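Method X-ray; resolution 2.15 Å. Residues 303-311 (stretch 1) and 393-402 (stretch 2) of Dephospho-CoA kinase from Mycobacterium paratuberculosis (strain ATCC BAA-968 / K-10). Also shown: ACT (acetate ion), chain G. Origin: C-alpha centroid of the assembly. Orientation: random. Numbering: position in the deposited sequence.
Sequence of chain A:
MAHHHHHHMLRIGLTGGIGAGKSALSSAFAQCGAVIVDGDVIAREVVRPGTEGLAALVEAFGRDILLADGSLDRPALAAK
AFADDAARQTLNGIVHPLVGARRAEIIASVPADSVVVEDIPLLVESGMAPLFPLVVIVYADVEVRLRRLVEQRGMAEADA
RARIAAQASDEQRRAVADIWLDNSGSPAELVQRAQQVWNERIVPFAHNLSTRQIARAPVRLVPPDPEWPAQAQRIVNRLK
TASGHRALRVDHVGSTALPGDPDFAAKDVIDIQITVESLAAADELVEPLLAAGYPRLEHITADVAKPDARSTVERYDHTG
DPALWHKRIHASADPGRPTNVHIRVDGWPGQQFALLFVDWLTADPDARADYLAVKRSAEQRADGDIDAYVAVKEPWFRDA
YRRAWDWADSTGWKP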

# COMPACT_ATOMS: atom_id res chain seq x y z
N ASP A 303 -24.68 -5.94 -1.34
CA ASP A 303 -25.08 -5.08 -0.22
C ASP A 303 -26.54 -5.38 0.15
O ASP A 303 -27.25 -6.12 -0.54
CB ASP A 303 -24.94 -3.59 -0.58
CG ASP A 303 -23.48 -3.17 -0.85
OD1 ASP A 303 -22.62 -3.39 0.03
OD2 ASP A 303 -23.20 -2.63 -1.93
N VAL A 304 -27.00 -4.77 1.24
CA VAL A 304 -28.42 -4.80 1.60
C VAL A 304 -29.20 -3.95 0.61
O VAL A 304 -28.89 -2.77 0.41
CB VAL A 304 -28.62 -4.29 3.04
CG1 VAL A 304 -30.12 -4.29 3.44
CG2 VAL A 304 -27.82 -5.15 4.01
N ALA A 305 -30.21 -4.53 -0.04
CA ALA A 305 -30.99 -3.78 -1.02
C ALA A 305 -31.84 -2.71 -0.35
O ALA A 305 -32.32 -2.88 0.77
CB ALA A 305 -31.91 -4.71 -1.83
N LYS A 306 -32.03 -1.58 -1.05
CA LYS A 306 -33.04 -0.60 -0.68
C LYS A 306 -34.07 -0.51 -1.80
O LYS A 306 -33.70 -0.60 -2.98
CB LYS A 306 -32.46 0.81 -0.44
CG LYS A 306 -31.12 0.86 0.21
CD LYS A 306 -31.19 0.60 1.70
CE LYS A 306 -29.85 0.06 2.17
NZ LYS A 306 -28.82 0.39 1.17
N PRO A 307 -35.34 -0.33 -1.48
CA PRO A 307 -36.34 -0.15 -2.54
C PRO A 307 -36.14 1.20 -3.23
O PRO A 307 -35.47 2.10 -2.71
CB PRO A 307 -37.66 -0.18 -1.77
CG PRO A 307 -37.27 0.38 -0.41
CD PRO A 307 -35.89 -0.12 -0.14
N ASP A 308 -36.75 1.32 -4.41
CA ASP A 308 -36.62 2.50 -5.27
C ASP A 308 -35.16 2.93 -5.34
O ASP A 308 -34.79 4.04 -4.95
CB ASP A 308 -37.51 3.64 -4.80
CG ASP A 308 -37.58 4.78 -5.81
OD1 ASP A 308 -37.25 4.56 -7.00
OD2 ASP A 308 -37.94 5.91 -5.41
N ALA A 309 -34.33 2.01 -5.84
CA ALA A 309 -32.89 2.23 -5.96
C ALA A 309 -32.60 3.40 -6.88
O ALA A 309 -33.25 3.59 -7.91
CB ALA A 309 -32.21 0.96 -6.49
N ARG A 310 -31.58 4.18 -6.53
CA ARG A 310 -31.30 5.43 -7.23
C ARG A 310 -29.91 5.41 -7.86
O ARG A 310 -28.98 4.79 -7.34
CB ARG A 310 -31.41 6.63 -6.29
CG ARG A 310 -32.75 6.75 -5.59
CD ARG A 310 -33.84 7.13 -6.56
NE ARG A 310 -33.42 8.18 -7.48
CZ ARG A 310 -33.48 9.48 -7.21
NH1 ARG A 310 -33.94 9.91 -6.05
NH2 ARG A 310 -33.06 10.36 -8.12
N SER A 311 -29.78 6.12 -8.98
CA SER A 311 -28.49 6.33 -9.63
C SER A 311 -28.55 7.63 -10.41
O SER A 311 -29.62 8.05 -10.85
CB SER A 311 -28.15 5.19 -10.60
OG SER A 311 -26.87 5.39 -11.18
N LYS A 393 -27.10 -0.77 13.72
CA LYS A 393 -26.94 0.30 12.74
C LYS A 393 -27.87 0.15 11.54
O LYS A 393 -28.34 1.15 10.99
CB LYS A 393 -25.49 0.36 12.22
CG LYS A 393 -24.45 0.81 13.20
CD LYS A 393 -23.33 1.58 12.49
CE LYS A 393 -22.75 0.85 11.29
NZ LYS A 393 -21.81 1.74 10.51
N GLU A 394 -28.07 -1.08 11.07
CA GLU A 394 -28.60 -1.27 9.72
C GLU A 394 -29.92 -0.55 9.44
O GLU A 394 -30.05 0.04 8.35
CB GLU A 394 -28.74 -2.77 9.42
CG GLU A 394 -28.97 -3.08 7.93
CD GLU A 394 -27.89 -2.48 7.02
OE1 GLU A 394 -28.23 -2.00 5.91
OE2 GLU A 394 -26.70 -2.46 7.42
N PRO A 395 -30.93 -0.55 10.32
CA PRO A 395 -32.18 0.13 9.95
C PRO A 395 -32.00 1.60 9.61
O PRO A 395 -32.73 2.13 8.76
CB PRO A 395 -33.08 -0.08 11.18
CG PRO A 395 -32.53 -1.30 11.85
CD PRO A 395 -31.03 -1.22 11.63
N TRP A 396 -31.03 2.28 10.22
CA TRP A 396 -30.83 3.71 9.96
C TRP A 396 -30.48 3.98 8.50
O TRP A 396 -30.84 5.03 7.96
CB TRP A 396 -29.74 4.25 10.88
CG TRP A 396 -29.47 5.72 10.71
CD1 TRP A 396 -30.14 6.76 11.30
CD2 TRP A 396 -28.45 6.32 9.88
NE1 TRP A 396 -29.60 7.96 10.90
CE2 TRP A 396 -28.56 7.72 10.03
CE3 TRP A 396 -27.47 5.81 9.04
CZ2 TRP A 396 -27.72 8.61 9.35
CZ3 TRP A 396 -26.62 6.70 8.38
CH2 TRP A 396 -26.76 8.08 8.54
N PHE A 397 -29.78 3.05 7.84
CA PHE A 397 -29.40 3.28 6.45
C PHE A 397 -30.58 3.40 5.50
O PHE A 397 -30.44 4.03 4.46
CB PHE A 397 -28.42 2.21 5.96
CG PHE A 397 -27.05 2.37 6.52
CD1 PHE A 397 -26.21 3.36 6.04
CD2 PHE A 397 -26.62 1.57 7.57
CE1 PHE A 397 -24.93 3.54 6.58
CE2 PHE A 397 -25.35 1.74 8.11
CZ PHE A 397 -24.50 2.73 7.61
N ARG A 398 -31.77 2.88 5.84
CA ARG A 398 -32.89 3.06 4.91
C ARG A 398 -33.29 4.53 4.81
O ARG A 398 -33.43 5.08 3.70
CB ARG A 398 -34.07 2.19 5.35
CG ARG A 398 -33.72 0.70 5.43
CD ARG A 398 -34.99 -0.18 5.42
NE ARG A 398 -35.85 0.04 6.59
CZ ARG A 398 -35.70 -0.56 7.77
NH1 ARG A 398 -34.72 -1.43 7.97
NH2 ARG A 398 -36.54 -0.29 8.76
N ASP A 399 -33.44 5.19 5.95
CA ASP A 399 -33.81 6.60 5.95
C ASP A 399 -32.64 7.46 5.51
O ASP A 399 -32.84 8.47 4.81
CB ASP A 399 -34.29 7.00 7.35
CG ASP A 399 -34.67 8.46 7.45
OD1 ASP A 399 -35.61 8.90 6.75
OD2 ASP A 399 -34.04 9.15 8.27
N ALA A 400 -31.41 7.06 5.86
CA ALA A 400 -30.25 7.80 5.37
C ALA A 400 -30.17 7.73 3.84
O ALA A 400 -29.82 8.72 3.20
CB ALA A 400 -28.97 7.27 6.00
N TYR A 401 -30.48 6.57 3.26
CA TYR A 401 -30.50 6.43 1.81
C TYR A 401 -31.49 7.41 1.20
O TYR A 401 -31.16 8.15 0.25
CB TYR A 401 -30.87 4.98 1.44
CG TYR A 401 -30.73 4.61 -0.02
CD1 TYR A 401 -29.48 4.30 -0.56
CD2 TYR A 401 -31.84 4.55 -0.86
CE1 TYR A 401 -29.34 3.94 -1.90
CE2 TYR A 401 -31.70 4.21 -2.21
CZ TYR A 401 -30.45 3.90 -2.72
OH TYR A 401 -30.30 3.57 -4.05
N ARG A 402 -32.71 7.45 1.75
CA ARG A 402 -33.71 8.35 1.19
C ARG A 402 -33.28 9.81 1.31
O ARG A 402 -33.47 10.61 0.38
CB ARG A 402 -35.07 8.11 1.87
CG ARG A 402 -35.70 6.76 1.51
CD ARG A 402 -37.09 6.59 2.10
NE ARG A 402 -37.05 6.55 3.56
CZ ARG A 402 -37.17 5.44 4.29
NH1 ARG A 402 -37.36 4.26 3.72
NH2 ARG A 402 -37.09 5.53 5.62
C ACT G . -18.40 2.84 11.48
O ACT G . -19.23 2.18 12.19
OXT ACT G . -17.57 3.76 11.82
CH3 ACT G . -18.38 2.48 9.95
O HOH W 1 -28.00 4.44 -4.85

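Stretch 2 is helical throughout, stretch 1 has no regular helix or strand, and together they bury a modest 373 Å² summed over both sides. At the start of the helix, Lys393 stays out of reach of stretch 1; its NZ instead donates a hydrogen bond to O of the acetate ion at 3.1 Å. Glu394 makes the first contact. Its CA-to-CB bond points sideways, but chi1 of -167° and chi2 of 55° bring the end of the side chain nearer, and OE1 lies 3.7 Å from CB of Val304. This is packing between a carboxylate and an aliphatic carbon, with no hydrogen bond across the pair.

Pro395 and Trp396 do not touch stretch 1. Pro395 has no amide hydrogen, and neither its N nor that of Trp396 bonds to the turn before, so the helix is kinked here; Trp396 N bonds instead to Lys393 O at 3.0 Å. Phe397 starts toward stretch 1, but its ring leads away, leaving the backbone to meet Lys306: CD of Lys306 is 4.5 Å from O of Phe397. That same CD lies 4.4 Å from CA of Arg398, whose CA is also the nearest to that of Lys306, at 6.7 Å. The long methylene chain of lysine suits this position, since its CD lies against the helix backbone and its CG over the Tyr401 ring; NZ, still about 4.3 Å from CD1 of Tyr401, makes no hydrogen bond across the stretches. NZ turns back to its own stretch and makes a weak hydrogen bond to Val304 O at 3.3 Å.

Asp399 and Ala400 make no contact, and the principal anchor follows at Tyr401. Buried, with 110 Å² covered by stretch 1, it points toward that segment with chi1 of -171° and chi2 of 80°. Over one face of its ring sits CG of Lys306, 3.8 Å from the centroid and only 11° off the ring normal, a CH-pi contact that uses the aliphatic part of the lysine. At the ring edge, O of Asp308 is 4.1 Å from CE2, and CA of Ala309 is 3.5 Å from OH; the small side chain of Ala309 points away overall, although its CB still comes within 4.1 Å of that OH.

The hydroxyl supplies the polar link. Arg310 N donates to Tyr401 OH at 2.9 Å with an N-H...acceptor angle of 164°, close to linear. Tyr401 OH in turn donates to water 1 (O) at 2.6 Å, and this water O donates to Arg310 O at 2.7 Å. Tyrosine thus combines a broad packing face with a hydroxyl that engages both backbone polar groups of Arg310, one directly and one through water.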